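Local coordinates for protein oxidoreductase (Methanosarcina mazei, PDB 3KA7) that binds flavin-adenine dinucleotide and probably works as an oxidoreductase of the flavin-containing amine oxidoreductase family, at residues R38-L49 / L365-V376; E290-V298 / G309-D317. All blocks are in the same frame, centred on the assembly; numbering follows the deposited sequence.

Contact 1 of 2, residues R38-L49 / L365-V376. With FAD (flavin-adenine dinucleotide), chain B.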
loop_
_atom_site.group_PDB
_atom_site.type_symbol
_atom_site.label_atom_id
_atom_site.label_comp_id
_atom_site.label_asym_id
_atom_site.label_seq_id
_atom_site.Cartn_x
_atom_site.Cartn_y
_atom_site.Cartn_z
ATOM N N ARG A 38 5.107 -1.478 8.418
ATOM C CA ARG A 38 4.826 -2.435 7.345
ATOM C C ARG A 38 5.579 -2.128 6.046
ATOM O O ARG A 38 5.217 -2.629 4.982
ATOM C CB ARG A 38 3.315 -2.535 7.107
ATOM C CG ARG A 38 2.580 -3.222 8.273
ATOM C CD ARG A 38 1.047 -3.086 8.157
ATOM N NE ARG A 38 0.647 -1.726 8.504
ATOM C CZ ARG A 38 -0.228 -1.006 7.822
ATOM N NH1 ARG A 38 -0.814 -1.508 6.738
ATOM N NH2 ARG A 38 -0.492 0.233 8.204
ATOM N N PHE A 39 6.637 -1.328 6.145
ATOM C CA PHE A 39 7.417 -0.948 4.968
ATOM C C PHE A 39 8.918 -1.044 5.232
ATOM O O PHE A 39 9.659 -0.075 5.024
ATOM C CB PHE A 39 7.077 0.483 4.544
ATOM C CG PHE A 39 7.383 0.791 3.085
ATOM C CD1 PHE A 39 6.465 0.494 2.095
ATOM C CD2 PHE A 39 8.570 1.409 2.719
ATOM C CE1 PHE A 39 6.731 0.787 0.760
ATOM C CE2 PHE A 39 8.847 1.702 1.393
ATOM C CZ PHE A 39 7.933 1.391 0.410
ATOM N N THR A 40 9.373 -2.195 5.699
ATOM C CA THR A 40 10.811 -2.382 5.865
ATOM C C THR A 40 11.182 -3.836 5.582
ATOM O O THR A 40 10.329 -4.635 5.205
ATOM C CB THR A 40 11.287 -1.940 7.248
ATOM O OG1 THR A 40 12.725 -1.843 7.253
ATOM C CG2 THR A 40 10.815 -2.921 8.289
ATOM N N ASN A 41 12.455 -4.177 5.736
ATOM C CA ASN A 41 12.906 -5.508 5.324
ATOM C C ASN A 41 12.873 -6.492 6.482
ATOM O O ASN A 41 12.963 -6.099 7.643
ATOM C CB ASN A 41 14.326 -5.454 4.745
ATOM C CG ASN A 41 14.398 -4.722 3.418
ATOM O OD1 ASN A 41 13.476 -3.992 3.037
ATOM N ND2 ASN A 41 15.505 -4.906 2.707
ATOM N N LEU A 42 12.744 -7.770 6.157
ATOM C CA LEU A 42 12.855 -8.831 7.141
ATOM C C LEU A 42 13.843 -9.841 6.590
ATOM O O LEU A 42 13.606 -10.418 5.533
ATOM C CB LEU A 42 11.505 -9.501 7.372
ATOM C CG LEU A 42 11.597 -10.950 7.855
ATOM C CD1 LEU A 42 12.131 -10.988 9.271
ATOM C CD2 LEU A 42 10.244 -11.639 7.773
ATOM N N SER A 43 14.969 -10.009 7.280
ATOM C CA SER A 43 15.977 -10.988 6.869
ATOM C C SER A 43 15.448 -12.392 7.164
ATOM O O SER A 43 15.127 -12.710 8.309
ATOM C CB SER A 43 17.297 -10.755 7.614
ATOM O OG SER A 43 17.827 -9.464 7.353
ATOM N N TYR A 44 15.345 -13.228 6.136
ATOM C CA TYR A 44 14.778 -14.565 6.292
ATOM C C TYR A 44 15.465 -15.560 5.361
ATOM O O TYR A 44 15.304 -15.501 4.145
ATOM C CB TYR A 44 13.271 -14.559 6.028
ATOM C CG TYR A 44 12.566 -15.819 6.473
ATOM C CD1 TYR A 44 12.200 -16.000 7.809
ATOM C CD2 TYR A 44 12.250 -16.823 5.563
ATOM C CE1 TYR A 44 11.544 -17.157 8.217
ATOM C CE2 TYR A 44 11.596 -17.976 5.966
ATOM C CZ TYR A 44 11.251 -18.138 7.293
ATOM O OH TYR A 44 10.604 -19.285 7.694
ATOM N N LYS A 45 16.236 -16.468 5.951
ATOM C CA LYS A 45 16.923 -17.509 5.187
ATOM C C LYS A 45 17.739 -16.985 3.999
ATOM O O LYS A 45 17.756 -17.589 2.927
ATOM C CB LYS A 45 15.926 -18.589 4.759
ATOM C CG LYS A 45 15.335 -19.317 5.958
ATOM C CD LYS A 45 14.466 -20.491 5.566
ATOM C CE LYS A 45 13.995 -21.225 6.822
ATOM N NZ LYS A 45 13.000 -22.274 6.516
ATOM N N GLY A 46 18.416 -15.860 4.198
ATOM C CA GLY A 46 19.278 -15.299 3.169
ATOM C C GLY A 46 18.551 -14.389 2.194
ATOM O O GLY A 46 19.165 -13.846 1.285
ATOM N N PHE A 47 17.242 -14.231 2.392
ATOM C CA PHE A 47 16.417 -13.350 1.561
ATOM C C PHE A 47 16.062 -12.083 2.325
ATOM O O PHE A 47 15.908 -12.114 3.550
ATOM C CB PHE A 47 15.112 -14.049 1.180
ATOM C CG PHE A 47 15.271 -15.130 0.151
ATOM C CD1 PHE A 47 15.021 -14.865 -1.189
ATOM C CD2 PHE A 47 15.660 -16.409 0.517
ATOM C CE1 PHE A 47 15.156 -15.857 -2.153
ATOM C CE2 PHE A 47 15.794 -17.406 -0.440
ATOM C CZ PHE A 47 15.546 -17.131 -1.775
ATOM N N GLN A 48 15.918 -10.975 1.602
ATOM C CA GLN A 48 15.365 -9.761 2.184
ATOM C C GLN A 48 13.868 -9.720 1.885
ATOM O O GLN A 48 13.451 -9.169 0.874
ATOM C CB GLN A 48 16.045 -8.515 1.609
ATOM C CG GLN A 48 17.478 -8.300 2.089
ATOM C CD GLN A 48 17.567 -8.105 3.593
ATOM O OE1 GLN A 48 18.169 -8.924 4.303
ATOM N NE2 GLN A 48 16.966 -7.028 4.091
ATOM N N LEU A 49 13.082 -10.355 2.748
ATOM C CA LEU A 49 11.631 -10.276 2.644
ATOM C C LEU A 49 11.222 -8.922 3.226
ATOM O O LEU A 49 12.068 -8.060 3.469
ATOM C CB LEU A 49 10.976 -11.441 3.405
ATOM C CG LEU A 49 11.424 -12.856 2.995
ATOM C CD1 LEU A 49 10.588 -13.957 3.699
ATOM C CD2 LEU A 49 11.367 -13.007 1.470
ATOM N N LEU A 365 8.722 -20.071 0.559
ATOM C CA LEU A 365 9.650 -19.620 1.579
ATOM C C LEU A 365 8.928 -19.209 2.856
ATOM O O LEU A 365 9.300 -19.624 3.954
ATOM C CB LEU A 365 10.498 -18.461 1.029
ATOM C CG LEU A 365 11.623 -17.838 1.859
ATOM C CD1 LEU A 365 12.704 -18.858 2.244
ATOM C CD2 LEU A 365 12.229 -16.635 1.124
ATOM N N LEU A 366 7.899 -18.374 2.717
ATOM C CA LEU A 366 7.170 -17.874 3.880
ATOM C C LEU A 366 5.813 -17.379 3.413
ATOM O O LEU A 366 5.704 -16.790 2.337
ATOM C CB LEU A 366 7.935 -16.731 4.549
ATOM C CG LEU A 366 7.399 -16.225 5.897
ATOM C CD1 LEU A 366 7.458 -17.328 6.951
ATOM C CD2 LEU A 366 8.156 -14.984 6.357
ATOM N N ILE A 367 4.783 -17.623 4.218
ATOM C CA ILE A 367 3.457 -17.079 3.939
ATOM C C ILE A 367 3.123 -16.142 5.085
ATOM O O ILE A 367 3.283 -16.508 6.250
ATOM C CB ILE A 367 2.428 -18.214 3.853
ATOM C CG1 ILE A 367 2.830 -19.191 2.741
ATOM C CG2 ILE A 367 0.987 -17.673 3.642
ATOM C CD1 ILE A 367 1.949 -20.432 2.695
ATOM N N GLN A 368 2.719 -14.916 4.755
ATOM C CA GLN A 368 2.407 -13.896 5.760
ATOM C C GLN A 368 1.002 -13.340 5.529
ATOM O O GLN A 368 0.680 -12.937 4.414
ATOM C CB GLN A 368 3.442 -12.765 5.671
ATOM C CG GLN A 368 4.902 -13.247 5.900
ATOM C CD GLN A 368 5.961 -12.250 5.445
ATOM O OE1 GLN A 368 6.581 -11.566 6.266
ATOM N NE2 GLN A 368 6.178 -12.166 4.139
ATOM N N SER A 369 0.172 -13.325 6.579
ATOM C CA SER A 369 -1.207 -12.850 6.457
ATOM C C SER A 369 -1.383 -11.502 7.147
ATOM O O SER A 369 -0.786 -11.259 8.208
ATOM C CB SER A 369 -2.195 -13.849 7.055
ATOM O OG SER A 369 -2.143 -15.099 6.375
ATOM N N TYR A 370 -2.203 -10.641 6.554
ATOM C CA TYR A 370 -2.387 -9.283 7.064
ATOM C C TYR A 370 -3.855 -8.924 7.154
ATOM O O TYR A 370 -4.615 -9.104 6.208
ATOM C CB TYR A 370 -1.687 -8.278 6.145
ATOM C CG TYR A 370 -0.205 -8.526 6.066
ATOM C CD1 TYR A 370 0.678 -7.811 6.869
ATOM C CD2 TYR A 370 0.311 -9.472 5.201
ATOM C CE1 TYR A 370 2.050 -8.048 6.826
ATOM C CE2 TYR A 370 1.681 -9.713 5.142
ATOM C CZ TYR A 370 2.539 -8.993 5.952
ATOM O OH TYR A 370 3.888 -9.227 5.891
ATOM N N HIS A 371 -4.255 -8.404 8.294
ATOM C CA HIS A 371 -5.643 -8.079 8.481
ATOM C C HIS A 371 -5.760 -7.323 9.786
ATOM O O HIS A 371 -4.795 -7.242 10.554
ATOM C CB HIS A 371 -6.484 -9.365 8.532
ATOM C CG HIS A 371 -6.079 -10.316 9.617
ATOM N ND1 HIS A 371 -5.124 -11.294 9.435
ATOM C CD2 HIS A 371 -6.524 -10.456 10.890
ATOM C CE1 HIS A 371 -4.975 -11.975 10.559
ATOM N NE2 HIS A 371 -5.813 -11.488 11.456
ATOM N N ASP A 372 -6.931 -6.732 10.000
ATOM C CA ASP A 372 -7.276 -6.112 11.280
ATOM C C ASP A 372 -6.228 -5.105 11.771
ATOM O O ASP A 372 -6.018 -4.077 11.116
ATOM C CB ASP A 372 -7.630 -7.202 12.307
ATOM C CG ASP A 372 -8.925 -7.913 11.945
ATOM O OD1 ASP A 372 -9.972 -7.227 11.918
ATOM O OD2 ASP A 372 -8.901 -9.135 11.652
ATOM N N GLU A 373 -5.579 -5.373 12.904
ATOM C CA GLU A 373 -4.679 -4.376 13.485
ATOM C C GLU A 373 -3.316 -4.265 12.793
ATOM O O GLU A 373 -2.533 -3.366 13.101
ATOM C CB GLU A 373 -4.454 -4.616 14.990
ATOM C CG GLU A 373 -5.713 -4.552 15.829
ATOM C CD GLU A 373 -5.449 -4.810 17.311
ATOM O OE1 GLU A 373 -4.505 -5.551 17.655
ATOM O OE2 GLU A 373 -6.203 -4.268 18.132
ATOM N N TRP A 374 -3.021 -5.187 11.886
ATOM C CA TRP A 374 -1.783 -5.142 11.107
ATOM C C TRP A 374 -2.175 -5.563 9.695
ATOM O O TRP A 374 -1.873 -6.676 9.248
ATOM C CB TRP A 374 -0.750 -6.107 11.707
ATOM C CG TRP A 374 0.707 -5.905 11.322
ATOM C CD1 TRP A 374 1.483 -6.762 10.602
ATOM C CD2 TRP A 374 1.566 -4.811 11.694
ATOM N NE1 TRP A 374 2.764 -6.270 10.486
ATOM C CE2 TRP A 374 2.839 -5.072 11.145
ATOM C CE3 TRP A 374 1.376 -3.636 12.420
ATOM C CZ2 TRP A 374 3.923 -4.202 11.309
ATOM C CZ3 TRP A 374 2.457 -2.766 12.582
ATOM C CH2 TRP A 374 3.708 -3.055 12.024
ATOM N N PRO A 375 -2.898 -4.678 8.999
ATOM C CA PRO A 375 -3.595 -5.023 7.760
ATOM C C PRO A 375 -2.797 -4.660 6.521
ATOM O O PRO A 375 -1.652 -4.233 6.619
ATOM C CB PRO A 375 -4.817 -4.112 7.815
ATOM C CG PRO A 375 -4.253 -2.841 8.454
ATOM C CD PRO A 375 -3.207 -3.309 9.443
ATOM N N VAL A 376 -3.411 -4.835 5.358
ATOM C CA VAL A 376 -2.854 -4.244 4.154
ATOM C C VAL A 376 -2.947 -2.720 4.222
ATOM O O VAL A 376 -1.927 -2.052 4.120
ATOM C CB VAL A 376 -3.493 -4.782 2.878
ATOM C CG1 VAL A 376 -2.956 -4.010 1.682
ATOM C CG2 VAL A 376 -3.191 -6.284 2.736
HETATM P PA FAD B . 2.652 1.559 9.723
HETATM O O1A FAD B . 1.265 1.124 10.117
HETATM O O2A FAD B . 3.419 0.628 8.813
HETATM O O5B FAD B . 3.520 1.814 11.049
HETATM C C5B FAD B . 2.867 2.123 12.273
HETATM C C4B FAD B . 3.976 2.031 13.326
HETATM O O4B FAD B . 3.505 2.411 14.604
HETATM C C3B FAD B . 4.501 0.597 13.440
HETATM O O3B FAD B . 5.908 0.571 13.250
HETATM C C2B FAD B . 4.118 0.181 14.862
HETATM O O2B FAD B . 5.050 -0.706 15.452
HETATM C C1B FAD B . 4.037 1.521 15.582
HETATM N N9A FAD B . 3.133 1.553 16.739
HETATM C C8A FAD B . 1.870 1.015 16.882
HETATM N N7A FAD B . 1.399 1.362 18.115
HETATM C C5A FAD B . 2.355 2.108 18.733
HETATM C C6A FAD B . 2.426 2.697 19.987
HETATM N N6A FAD B . 1.368 2.685 20.792
HETATM N N1A FAD B . 3.559 3.405 20.333
HETATM C C2A FAD B . 4.621 3.524 19.460
HETATM N N3A FAD B . 4.553 2.934 18.215
HETATM C C4A FAD B . 3.436 2.238 17.878
HETATM N N1 FAD B . 2.390 -0.382 -0.331
HETATM C C2 FAD B . 3.023 0.016 -1.496
HETATM O O2 FAD B . 3.136 1.222 -1.754
HETATM N N3 FAD B . 3.498 -0.947 -2.373
HETATM C C4 FAD B . 3.345 -2.295 -2.097
HETATM O O4 FAD B . 3.765 -3.155 -2.872
HETATM C C4X FAD B . 2.706 -2.695 -0.933
HETATM N N5 FAD B . 2.532 -4.045 -0.660
HETATM C C5X FAD B . 1.905 -4.426 0.514
HETATM C C6 FAD B . 1.738 -5.778 0.812
HETATM C C7 FAD B . 1.128 -6.166 1.999
HETATM C C7M FAD B . 0.957 -7.636 2.291
HETATM C C8 FAD B . 0.682 -5.190 2.880
HETATM C C8M FAD B . 0.010 -5.566 4.169
HETATM C C9 FAD B . 0.837 -3.838 2.583
HETATM C C9A FAD B . 1.457 -3.452 1.399
HETATM N N10 FAD B . 1.614 -2.105 1.101
HETATM C C10 FAD B . 2.240 -1.725 -0.054
HETATM C "C1'" FAD B . 1.057 -1.041 1.988
HETATM C "C2'" FAD B . 2.187 -0.482 2.860
HETATM O "O2'" FAD B . 2.947 -1.560 3.400
HETATM C "C3'" FAD B . 1.582 0.362 3.978
HETATM O "O3'" FAD B . 0.599 1.231 3.427
HETATM C "C4'" FAD B . 2.570 1.222 4.761
HETATM O "O4'" FAD B . 3.706 0.489 5.171
HETATM C "C5'" FAD B . 1.837 1.702 6.009
HETATM O "O5'" FAD B . 2.613 2.726 6.581
HETATM P P FAD B . 2.020 3.619 7.752
HETATM O O1P FAD B . 2.547 5.025 7.604
HETATM O O2P FAD B . 0.512 3.509 7.849
HETATM O O3P FAD B . 2.651 3.054 9.120
HETATM O O HOH W 1 9.227 -21.016 6.297
HETATM O O HOH W 2 11.032 -21.597 4.419
#
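R38 and W374 close one end of this contact and K45 and L365 the other, with strand 47-49 running nearly parallel to strand 365-370, the axes 10.1 Å apart and 8° off, and strand 41-44 running roughly antiparallel to it, at 139°. L365, in a classic beta bulge with L366 opposite C285, is the wedge at the hairpin end: its CG is anti to the backbone N (chi1 -176°), and from there CD2 lies over the F47 ring face, 3.8 Å from the ring centroid, and also meets L49 CD2. L366 CD2 sits above the centre of the Y44 ring while its CD1 approaches the hydroxyl. Two waters finish this end: one bridges Y44 OH and the L365 carbonyl, the other K45 NZ and the same oxygen.

At the cofactor end, R38 CG packs over the W374 indole, 3.4 Å from CE2. The bend at chi3 turns the guanidinium between P375 CD on one face and FAD C5' on the other. NH1 donates to P375 O at 2.9 Å from above the carbonyl plane, a bent bond, and also pairs with D399; NH2 reaches FAD O1A at 2.7 Å, and the backbone N of R38 meets FAD O2A in a straight bond. Held by carbonyl, carboxylate and phosphate together, the arginine probably offsets the negative charge of the FAD diphosphate while tying the 365-376 segment to the cofactor.

Contact 2 of 2, residues E290-V298 / G309-D317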
loop_
_atom_site.group_PDB
_atom_site.type_symbol
_atom_site.label_atom_id
_atom_site.label_comp_id
_atom_site.label_asym_id
_atom_site.label_seq_id
_atom_site.Cartn_x
_atom_site.Cartn_y
_atom_site.Cartn_z
ATOM N N GLU A 290 14.810 -20.153 -10.568
ATOM C CA GLU A 290 14.801 -19.616 -11.918
ATOM C C GLU A 290 13.801 -18.463 -11.928
ATOM O O GLU A 290 12.943 -18.398 -11.061
ATOM C CB GLU A 290 14.350 -20.688 -12.906
ATOM C CG GLU A 290 12.919 -21.186 -12.675
ATOM C CD GLU A 290 12.508 -22.255 -13.667
ATOM O OE1 GLU A 290 12.824 -22.103 -14.869
ATOM O OE2 GLU A 290 11.860 -23.239 -13.252
ATOM N N PRO A 291 13.918 -17.543 -12.896
ATOM C CA PRO A 291 12.928 -16.469 -12.973
ATOM C C PRO A 291 11.511 -17.018 -13.180
ATOM O O PRO A 291 11.312 -17.962 -13.948
ATOM C CB PRO A 291 13.379 -15.659 -14.197
ATOM C CG PRO A 291 14.810 -15.997 -14.377
ATOM C CD PRO A 291 14.973 -17.410 -13.915
ATOM N N LEU A 292 10.531 -16.444 -12.481
ATOM C CA LEU A 292 9.147 -16.846 -12.661
ATOM C C LEU A 292 8.370 -15.743 -13.370
ATOM O O LEU A 292 7.513 -16.030 -14.204
ATOM C CB LEU A 292 8.496 -17.198 -11.312
ATOM C CG LEU A 292 9.169 -18.325 -10.528
ATOM C CD1 LEU A 292 8.533 -18.474 -9.138
ATOM C CD2 LEU A 292 9.120 -19.648 -11.291
ATOM N N VAL A 293 8.690 -14.486 -13.049
ATOM C CA VAL A 293 8.079 -13.317 -13.708
ATOM C C VAL A 293 8.938 -12.829 -14.866
ATOM O O VAL A 293 8.432 -12.519 -15.947
ATOM C CB VAL A 293 7.888 -12.157 -12.722
ATOM C CG1 VAL A 293 7.339 -10.905 -13.427
ATOM C CG2 VAL A 293 6.974 -12.589 -11.602
ATOM N N GLY A 294 10.238 -12.739 -14.619
ATOM C CA GLY A 294 11.205 -12.441 -15.679
ATOM C C GLY A 294 11.373 -10.970 -16.012
ATOM O O GLY A 294 12.045 -10.625 -16.981
ATOM N N HIS A 295 10.757 -10.092 -15.224
ATOM C CA HIS A 295 10.922 -8.657 -15.430
ATOM C C HIS A 295 10.690 -7.901 -14.128
ATOM O O HIS A 295 10.318 -8.500 -13.111
ATOM C CB HIS A 295 10.011 -8.123 -16.555
ATOM C CG HIS A 295 8.540 -8.225 -16.263
ATOM N ND1 HIS A 295 7.902 -7.410 -15.349
ATOM C CD2 HIS A 295 7.580 -9.018 -16.792
ATOM C CE1 HIS A 295 6.615 -7.716 -15.312
ATOM N NE2 HIS A 295 6.394 -8.691 -16.175
ATOM N N THR A 296 10.886 -6.586 -14.166
ATOM C CA THR A 296 10.843 -5.773 -12.943
ATOM C C THR A 296 9.495 -5.126 -12.640
ATOM O O THR A 296 9.414 -4.243 -11.778
ATOM C CB THR A 296 11.861 -4.654 -13.020
ATOM O OG1 THR A 296 11.617 -3.909 -14.222
ATOM C CG2 THR A 296 13.287 -5.225 -13.039
ATOM N N GLY A 297 8.453 -5.541 -13.349
ATOM C CA GLY A 297 7.110 -5.008 -13.129
ATOM C C GLY A 297 6.251 -6.026 -12.392
ATOM O O GLY A 297 6.766 -6.865 -11.644
ATOM N N VAL A 298 4.943 -5.949 -12.588
ATOM C CA VAL A 298 4.029 -6.889 -11.956
ATOM C C VAL A 298 3.499 -7.856 -13.011
ATOM O O VAL A 298 3.370 -7.481 -14.173
ATOM C CB VAL A 298 2.852 -6.138 -11.302
ATOM C CG1 VAL A 298 1.836 -7.116 -10.715
ATOM C CG2 VAL A 298 3.376 -5.158 -10.223
ATOM N N GLY A 309 -1.789 -11.204 -8.314
ATOM C CA GLY A 309 -0.605 -10.913 -9.108
ATOM C C GLY A 309 0.657 -11.243 -8.346
ATOM O O GLY A 309 0.619 -11.644 -7.184
ATOM N N VAL A 310 1.784 -11.074 -9.014
ATOM C CA VAL A 310 3.040 -11.407 -8.392
ATOM C C VAL A 310 4.129 -10.488 -8.919
ATOM O O VAL A 310 3.986 -9.933 -10.015
ATOM C CB VAL A 310 3.342 -12.929 -8.586
ATOM C CG1 VAL A 310 2.298 -13.612 -9.467
ATOM C CG2 VAL A 310 4.763 -13.205 -8.992
ATOM N N ASN A 311 5.174 -10.266 -8.118
ATOM C CA ASN A 311 6.355 -9.544 -8.602
ATOM C C ASN A 311 7.639 -10.293 -8.289
ATOM O O ASN A 311 7.606 -11.351 -7.668
ATOM C CB ASN A 311 6.406 -8.066 -8.149
ATOM C CG ASN A 311 6.757 -7.871 -6.672
ATOM O OD1 ASN A 311 7.026 -8.819 -5.928
ATOM N ND2 ASN A 311 6.764 -6.600 -6.245
ATOM N N GLU A 312 8.757 -9.764 -8.780
ATOM C CA GLU A 312 10.041 -10.444 -8.681
ATOM C C GLU A 312 11.102 -9.364 -8.590
ATOM O O GLU A 312 11.779 -9.054 -9.576
ATOM C CB GLU A 312 10.259 -11.274 -9.946
ATOM C CG GLU A 312 11.312 -12.343 -9.826
ATOM C CD GLU A 312 11.131 -13.411 -10.882
ATOM O OE1 GLU A 312 11.635 -13.229 -12.018
ATOM O OE2 GLU A 312 10.457 -14.423 -10.579
ATOM N N VAL A 313 11.239 -8.763 -7.417
ATOM C CA VAL A 313 12.037 -7.551 -7.315
ATOM C C VAL A 313 13.537 -7.797 -7.450
ATOM O O VAL A 313 14.323 -6.856 -7.614
ATOM C CB VAL A 313 11.734 -6.768 -6.026
ATOM C CG1 VAL A 313 10.250 -6.329 -6.021
ATOM C CG2 VAL A 313 12.073 -7.599 -4.798
ATOM N N THR A 314 13.932 -9.058 -7.365
ATOM C CA THR A 314 15.342 -9.399 -7.554
ATOM C C THR A 314 15.746 -9.189 -9.019
ATOM O O THR A 314 16.940 -9.191 -9.359
ATOM C CB THR A 314 15.649 -10.836 -7.089
ATOM O OG1 THR A 314 14.588 -11.714 -7.509
ATOM C CG2 THR A 314 15.741 -10.878 -5.576
ATOM N N GLN A 315 14.761 -9.015 -9.893
ATOM C CA GLN A 315 15.052 -8.588 -11.264
ATOM C C GLN A 315 15.710 -7.207 -11.264
ATOM O O GLN A 315 16.505 -6.880 -12.155
ATOM C CB GLN A 315 13.789 -8.590 -12.121
ATOM C CG GLN A 315 13.241 -9.995 -12.358
ATOM C CD GLN A 315 14.077 -10.778 -13.365
ATOM O OE1 GLN A 315 14.871 -10.195 -14.105
ATOM N NE2 GLN A 315 13.903 -12.099 -13.392
ATOM N N ALA A 316 15.403 -6.407 -10.245
ATOM C CA ALA A 316 15.926 -5.056 -10.128
ATOM C C ALA A 316 17.092 -4.999 -9.132
ATOM O O ALA A 316 18.088 -4.313 -9.372
ATOM C CB ALA A 316 14.805 -4.083 -9.709
ATOM N N ASP A 317 16.974 -5.723 -8.021
ATOM C CA ASP A 317 18.031 -5.725 -7.002
ATOM C C ASP A 317 18.334 -7.145 -6.570
ATOM O O ASP A 317 17.661 -7.705 -5.702
ATOM C CB ASP A 317 17.665 -4.857 -5.801
ATOM C CG ASP A 317 18.820 -4.706 -4.817
ATOM O OD1 ASP A 317 19.880 -5.353 -5.021
ATOM O OD2 ASP A 317 18.677 -3.938 -3.841
HETATM O O HOH W 3 9.094 -7.685 -10.622
#
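E312, close after N311 of strand 307-311, reaches into the loop 290-298, and its side chain shows how one carboxylate can gather the backbone N-H groups of a loop. Its CB lies 3.8 Å from V293 CB. With CG anti to the backbone N (chi1 -162°) and the chain extended beyond it, CD brings the carboxylate to the amides of L292 and V293. OE2 takes L292 N at 2.8 Å on its syn lone pair and V293 N from above the carboxylate plane; T328 OG1 is a further partner. OE1 is likewise met from above by G294 N, at 3.0 Å, and on its anti side by the Q315 amide NE2, at 2.9 Å. Three successive backbone N-H groups thus converge on one acid, and Q315, from the following 3-10 turn, steadies it. Were E312 replaced by an alanine, the three loop amides, Q315 NE2 and T328 OG1 would probably lose their shared partner and the loop would be less firmly held.

Beside the acid, V293 CG2 meets V310 CG2. T296 CG2 rests on Q315 CB while its OG1 turns to E82 N. A water accepts from E312 N and donates to the carbonyls of H295 and G297. The loop links strand 280-288 to strand 298-300, with strand 326-334 flanking L292 and V310, W161 of helix 149-163 against V298 and N311, and strand 189-191 touching A316.

In the fold
Along the chain the order is 38-49, 290-298, 309-317, 365-376, so contact 2 falls between the two halves of contact 1. Their centres are about 17 Å apart and their nearest atoms about 6 Å. Both draw on the mixed seven-strand sheet: contact 1 uses 362-370, one of its two outermost strands within the chain, packed against the hairpin 41-50, whereas contact 2 joins the loop leading into strand 298-300 to strand 307-311 farther across, with 326-334 and 280-288 in between. Contact 1 binds FAD directly; in contact 2 the side chain of N311 is about 6 Å from a bound FAD and neighbours F54. The sheet thus joins a cofactor-binding contact to a loop packed farther across it.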